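Local coordinates for uncharacterized protein (Pyrococcus horikoshii, PDB 2P8T), which is of unknown function but may bind ATP and act as an aminoacyl-tRNA ligase, and carries a helix-turn-helix-type domain at its N terminus, at residues 24-28 with 76-80; 15-21 with 195-199. Residue numbers count along the deposited sequence, not the author numbering.

Contact 1: residues 24-28 with 76-80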
loop_
_atom_site.group_PDB
_atom_site.type_symbol
_atom_site.label_atom_id
_atom_site.label_comp_id
_atom_site.label_asym_id
_atom_site.label_seq_id
_atom_site.Cartn_x
_atom_site.Cartn_y
_atom_site.Cartn_z
ATOM N N ILE A 24 -9.577 -0.152 -1.712
ATOM C CA ILE A 24 -9.997 0.376 -0.421
ATOM C C ILE A 24 -9.142 1.575 -0.003
ATOM O O ILE A 24 -9.683 2.564 0.499
ATOM C CB ILE A 24 -10.012 -0.722 0.671
ATOM C CG1 ILE A 24 -10.932 -1.885 0.226
ATOM C CG2 ILE A 24 -10.461 -0.163 2.031
ATOM C CD1 ILE A 24 -11.085 -2.981 1.255
ATOM N N PHE A 25 -7.833 1.488 -0.209
ATOM C CA PHE A 25 -6.980 2.681 -0.056
ATOM C C PHE A 25 -7.422 3.834 -0.968
ATOM O O PHE A 25 -7.482 4.992 -0.537
ATOM C CB PHE A 25 -5.502 2.361 -0.276
ATOM C CG PHE A 25 -4.841 1.714 0.907
ATOM C CD1 PHE A 25 -4.791 2.371 2.143
ATOM C CD2 PHE A 25 -4.270 0.461 0.795
ATOM C CE1 PHE A 25 -4.181 1.785 3.242
ATOM C CE2 PHE A 25 -3.650 -0.136 1.881
ATOM C CZ PHE A 25 -3.607 0.525 3.116
ATOM N N LEU A 26 -7.730 3.523 -2.227
ATOM C CA LEU A 26 -8.063 4.568 -3.207
ATOM C C LEU A 26 -9.374 5.271 -2.910
ATOM O O LEU A 26 -9.490 6.484 -3.105
ATOM C CB LEU A 26 -8.082 4.006 -4.635
ATOM C CG LEU A 26 -6.732 3.698 -5.285
ATOM C CD1 LEU A 26 -6.922 2.939 -6.605
ATOM C CD2 LEU A 26 -5.896 4.958 -5.497
ATOM N N LEU A 27 -10.351 4.508 -2.423
ATOM C CA LEU A 27 -11.704 5.020 -2.187
ATOM C C LEU A 27 -11.871 5.873 -0.917
ATOM O O LEU A 27 -12.955 5.932 -0.331
ATOM C CB LEU A 27 -12.729 3.869 -2.252
ATOM C CG LEU A 27 -13.008 3.273 -3.641
ATOM C CD1 LEU A 27 -14.025 2.140 -3.567
ATOM C CD2 LEU A 27 -13.485 4.322 -4.646
ATOM N N LYS A 28 -10.799 6.539 -0.490
ATOM C CA LYS A 28 -10.904 7.572 0.548
ATOM C C LYS A 28 -11.801 8.693 0.033
ATOM O O LYS A 28 -12.452 9.406 0.820
ATOM C CB LYS A 28 -9.525 8.119 0.927
ATOM C CG LYS A 28 -8.757 8.773 -0.218
ATOM C CD LYS A 28 -7.263 8.880 0.085
ATOM C CE LYS A 28 -6.961 9.838 1.237
ATOM N NZ LYS A 28 -7.077 11.272 0.822
ATOM N N ILE A 76 -13.817 -1.136 7.529
ATOM C CA ILE A 76 -12.677 -1.895 7.011
ATOM C C ILE A 76 -11.455 -1.009 6.782
ATOM O O ILE A 76 -10.361 -1.352 7.222
ATOM C CB ILE A 76 -13.038 -2.682 5.733
ATOM C CG1 ILE A 76 -13.915 -3.878 6.105
ATOM C CG2 ILE A 76 -11.762 -3.185 5.027
ATOM C CD1 ILE A 76 -14.650 -4.522 4.891
ATOM N N ARG A 77 -11.650 0.121 6.100
ATOM C CA ARG A 77 -10.575 1.086 5.854
ATOM C C ARG A 77 -9.970 1.622 7.151
ATOM O O ARG A 77 -8.749 1.791 7.257
ATOM C CB ARG A 77 -11.086 2.261 5.026
ATOM C CG ARG A 77 -9.967 2.985 4.270
ATOM C CD ARG A 77 -10.463 4.166 3.422
ATOM N NE ARG A 77 -9.375 4.628 2.551
ATOM C CZ ARG A 77 -8.351 5.380 2.971
ATOM N NH1 ARG A 77 -8.303 5.790 4.227
ATOM N NH2 ARG A 77 -7.383 5.736 2.140
ATOM N N ASP A 78 -10.824 1.908 8.133
ATOM C CA ASP A 78 -10.328 2.404 9.421
ATOM C C ASP A 78 -9.431 1.379 10.090
ATOM O O ASP A 78 -8.364 1.715 10.628
ATOM C CB ASP A 78 -11.482 2.815 10.346
ATOM C CG ASP A 78 -12.196 4.061 9.874
ATOM O OD1 ASP A 78 -11.692 4.761 8.968
ATOM O OD2 ASP A 78 -13.279 4.356 10.425
ATOM N N LYS A 79 -9.851 0.121 10.026
ATOM C CA LYS A 79 -9.033 -0.981 10.473
ATOM C C LYS A 79 -7.690 -1.063 9.715
ATOM O O LYS A 79 -6.673 -1.321 10.330
ATOM C CB LYS A 79 -9.809 -2.289 10.382
ATOM C CG LYS A 79 -10.902 -2.427 11.462
ATOM C CD LYS A 79 -11.866 -3.589 11.175
ATOM C CE LYS A 79 -13.129 -3.485 12.037
ATOM N NZ LYS A 79 -12.783 -3.504 13.503
ATOM N N LEU A 80 -7.697 -0.829 8.401
ATOM C CA LEU A 80 -6.441 -0.828 7.626
ATOM C C LEU A 80 -5.507 0.288 8.057
ATOM O O LEU A 80 -4.294 0.077 8.194
ATOM C CB LEU A 80 -6.697 -0.716 6.117
ATOM C CG LEU A 80 -7.200 -1.982 5.429
ATOM C CD1 LEU A 80 -7.490 -1.687 3.951
ATOM C CD2 LEU A 80 -6.165 -3.116 5.548
#
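The last turn of helix 17-26 meets the C-terminal half of helix 71-81, and the two backbones come closest where the CA atoms of Ile24 and Arg77 lie 6.3 Å apart. Leu27 is the first residue to leave helical geometry, so the carbonyls of the final turn are not all taken up by amides further along a helix. Arg77 makes use of this. Its side chain runs out almost fully extended to the guanidinium, where Arg77 NE donates to Ile24 O (2.9 Å, somewhat bent at 136°) and Arg77 NH2 to Phe25 O (2.8 Å, nearly straight at 177°). One arginine thus binds two successive carbonyls of the last helical turn, both lying near the plane of its guanidinium. Lys28 CB lies over one face of that group, 3.4 Å from Arg77 NH2, and Glu86 forms a salt bridge with NH1. The setting is the N-terminal domain, whose family belongs to the helix-turn-helix clan; here its first helix is joined to the helix that follows the small hairpin of strands 60-62 and 67-69. Beside the polar bonds the contact is apolar: Ile24 CD1 packs on Ile76 CG2 at 3.8 Å, and Ile24 CG2 on Leu80 CD1 at 3.9 Å. Phe25 points its CA-to-CB bond away, yet its ring swings back to bring CZ within 4.5 Å of Leu80 CB.

Contact 2: residues 15-21 with 195-199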
loop_
_atom_site.group_PDB
_atom_site.type_symbol
_atom_site.label_atom_id
_atom_site.label_comp_id
_atom_site.label_asym_id
_atom_site.label_seq_id
_atom_site.Cartn_x
_atom_site.Cartn_y
_atom_site.Cartn_z
ATOM N N TYR A 15 -8.212 -10.688 -10.367
ATOM C CA TYR A 15 -7.767 -9.660 -9.399
ATOM C C TYR A 15 -7.212 -10.330 -8.152
ATOM O O TYR A 15 -7.581 -11.464 -7.834
ATOM C CB TYR A 15 -8.889 -8.664 -9.036
ATOM C CG TYR A 15 -10.114 -9.257 -8.338
ATOM C CD1 TYR A 15 -10.121 -9.506 -6.963
ATOM C CD2 TYR A 15 -11.287 -9.517 -9.056
ATOM C CE1 TYR A 15 -11.253 -10.036 -6.325
ATOM C CE2 TYR A 15 -12.428 -10.048 -8.425
ATOM C CZ TYR A 15 -12.401 -10.304 -7.067
ATOM O OH TYR A 15 -13.525 -10.809 -6.458
ATOM N N THR A 16 -6.342 -9.614 -7.437
ATOM C CA THR A 16 -5.635 -10.165 -6.283
ATOM C C THR A 16 -6.048 -9.457 -4.982
ATOM O O THR A 16 -6.709 -8.429 -5.033
ATOM C CB THR A 16 -4.106 -10.023 -6.478
ATOM O OG1 THR A 16 -3.763 -8.632 -6.481
ATOM C CG2 THR A 16 -3.689 -10.612 -7.832
ATOM N N VAL A 17 -5.657 -10.014 -3.826
ATOM C CA VAL A 17 -5.883 -9.339 -2.536
ATOM C C VAL A 17 -5.231 -7.941 -2.543
ATOM O O VAL A 17 -5.758 -7.001 -1.944
ATOM C CB VAL A 17 -5.424 -10.207 -1.321
ATOM C CG1 VAL A 17 -3.911 -10.384 -1.310
ATOM C CG2 VAL A 17 -5.902 -9.631 -0.000
ATOM N N GLU A 18 -4.121 -7.793 -3.270
ATOM C CA GLU A 18 -3.438 -6.511 -3.333
ATOM C C GLU A 18 -4.295 -5.518 -4.088
ATOM O O GLU A 18 -4.307 -4.350 -3.755
ATOM C CB GLU A 18 -2.046 -6.634 -3.981
ATOM C CG GLU A 18 -1.014 -7.324 -3.093
ATOM C CD GLU A 18 -1.008 -8.831 -3.213
ATOM O OE1 GLU A 18 -1.765 -9.364 -4.056
ATOM O OE2 GLU A 18 -0.229 -9.480 -2.473
ATOM N N ASP A 19 -5.018 -5.988 -5.112
ATOM C CA ASP A 19 -5.956 -5.130 -5.824
ATOM C C ASP A 19 -7.122 -4.724 -4.912
ATOM O O ASP A 19 -7.559 -3.583 -4.954
ATOM C CB ASP A 19 -6.506 -5.826 -7.084
ATOM C CG ASP A 19 -5.429 -6.148 -8.109
ATOM O OD1 ASP A 19 -4.552 -5.282 -8.388
ATOM O OD2 ASP A 19 -5.471 -7.274 -8.649
ATOM N N VAL A 20 -7.632 -5.657 -4.112
ATOM C CA VAL A 20 -8.717 -5.357 -3.157
ATOM C C VAL A 20 -8.205 -4.283 -2.208
ATOM O O VAL A 20 -8.829 -3.217 -2.078
ATOM C CB VAL A 20 -9.170 -6.594 -2.351
ATOM C CG1 VAL A 20 -10.260 -6.227 -1.308
ATOM C CG2 VAL A 20 -9.651 -7.730 -3.287
ATOM N N LEU A 21 -7.043 -4.529 -1.601
ATOM C CA LEU A 21 -6.486 -3.543 -0.654
ATOM C C LEU A 21 -6.289 -2.178 -1.306
ATOM O O LEU A 21 -6.658 -1.156 -0.723
ATOM C CB LEU A 21 -5.192 -4.041 -0.002
ATOM C CG LEU A 21 -5.289 -5.283 0.895
ATOM C CD1 LEU A 21 -3.939 -5.945 1.105
ATOM C CD2 LEU A 21 -5.954 -4.930 2.214
ATOM N N ILE A 195 -11.938 -8.688 4.122
ATOM C CA ILE A 195 -11.157 -8.384 2.925
ATOM C C ILE A 195 -10.850 -9.665 2.146
ATOM O O ILE A 195 -11.003 -9.717 0.924
ATOM C CB ILE A 195 -9.844 -7.642 3.276
ATOM C CG1 ILE A 195 -10.149 -6.214 3.750
ATOM C CG2 ILE A 195 -8.871 -7.606 2.066
ATOM C CD1 ILE A 195 -8.913 -5.432 4.215
ATOM N N LEU A 196 -10.405 -10.688 2.856
ATOM C CA LEU A 196 -10.109 -11.986 2.238
ATOM C C LEU A 196 -11.335 -12.558 1.523
ATOM O O LEU A 196 -11.194 -13.246 0.506
ATOM C CB LEU A 196 -9.605 -12.972 3.290
ATOM C CG LEU A 196 -8.329 -12.602 4.058
ATOM C CD1 LEU A 196 -8.047 -13.622 5.175
ATOM C CD2 LEU A 196 -7.126 -12.468 3.113
ATOM N N GLU A 197 -12.535 -12.255 2.036
ATOM C CA GLU A 197 -13.798 -12.698 1.412
ATOM C C GLU A 197 -13.982 -12.199 -0.032
ATOM O O GLU A 197 -14.747 -12.771 -0.809
ATOM C CB GLU A 197 -14.997 -12.253 2.263
ATOM C CG GLU A 197 -16.205 -13.183 2.176
ATOM C CD GLU A 197 -17.365 -12.803 3.097
ATOM O OE1 GLU A 197 -17.280 -11.791 3.850
ATOM O OE2 GLU A 197 -18.379 -13.543 3.064
ATOM N N VAL A 198 -13.292 -11.122 -0.388
ATOM C CA VAL A 198 -13.461 -10.520 -1.707
ATOM C C VAL A 198 -12.746 -11.337 -2.809
ATOM O O VAL A 198 -13.112 -11.293 -3.990
ATOM C CB VAL A 198 -13.017 -9.030 -1.702
ATOM C CG1 VAL A 198 -13.314 -8.362 -3.055
ATOM C CG2 VAL A 198 -13.690 -8.263 -0.541
ATOM N N VAL A 199 -11.715 -12.091 -2.438
ATOM C CA VAL A 199 -10.997 -12.840 -3.460
ATOM C C VAL A 199 -11.681 -14.185 -3.709
ATOM O O VAL A 199 -12.157 -14.819 -2.771
ATOM C CB VAL A 199 -9.480 -12.975 -3.159
ATOM C CG1 VAL A 199 -9.216 -13.049 -1.671
ATOM C CG2 VAL A 199 -8.879 -14.170 -3.888
#
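This is mainly hydrophobic packing between the two ends of the chain: the start of helix 17-26 lies against the C-terminal residues, where helix 193-196 runs into a type I turn from Leu196 to Val199. Ile195 and Val198 both point toward the first helix. Ile195 CG2 meets Val17 CG2 at 4.1 Å and Val20 CG1 at 3.9 Å, Ile195 CD1 reaches Leu21 CD2 at 3.6 Å, and Val198 CG1 rests 3.7 Å from Val20 CG2. One polar bond joins the segments, a short one from Tyr15 OH to Val198 O (2.5 Å), which ties down the chain's tail just before its last modelled residue. Thr16, the N-cap, forms a capping box with Asp19: Asp19 N donates to Thr16 OG1 (3.2 Å) and Thr16 N to Asp19 OD2 (2.8 Å). Around this contact, helix 44-56 receives Tyr15 and Val198, helix 71-81 packs on Leu21 and Ile195, and helix 172-187 lies along Val17 and Leu21, with its Lys177 salt-bridged to Asp19.

Overall arrangement
From the N terminus the chain enters helix 17-26, which serves both contacts: its beginning belongs to contact 2 and its end to contact 1. Contact 1 closes first, when the chain returns in helix 71-81 after two further helices and the small hairpin. The chain then builds the five-stranded antiparallel sheet and its helices before helix 193-196 comes back to the N-terminal domain and closes contact 2. The smaller loop therefore lies wholly within the larger. With centres 12 Å apart, the contacts touch directly: Ile195 packs against Ile24, Ile76 and Leu80, and Leu80 also meets Leu21, joining helices 17-26, 71-81 and 193-196 in one apolar cluster.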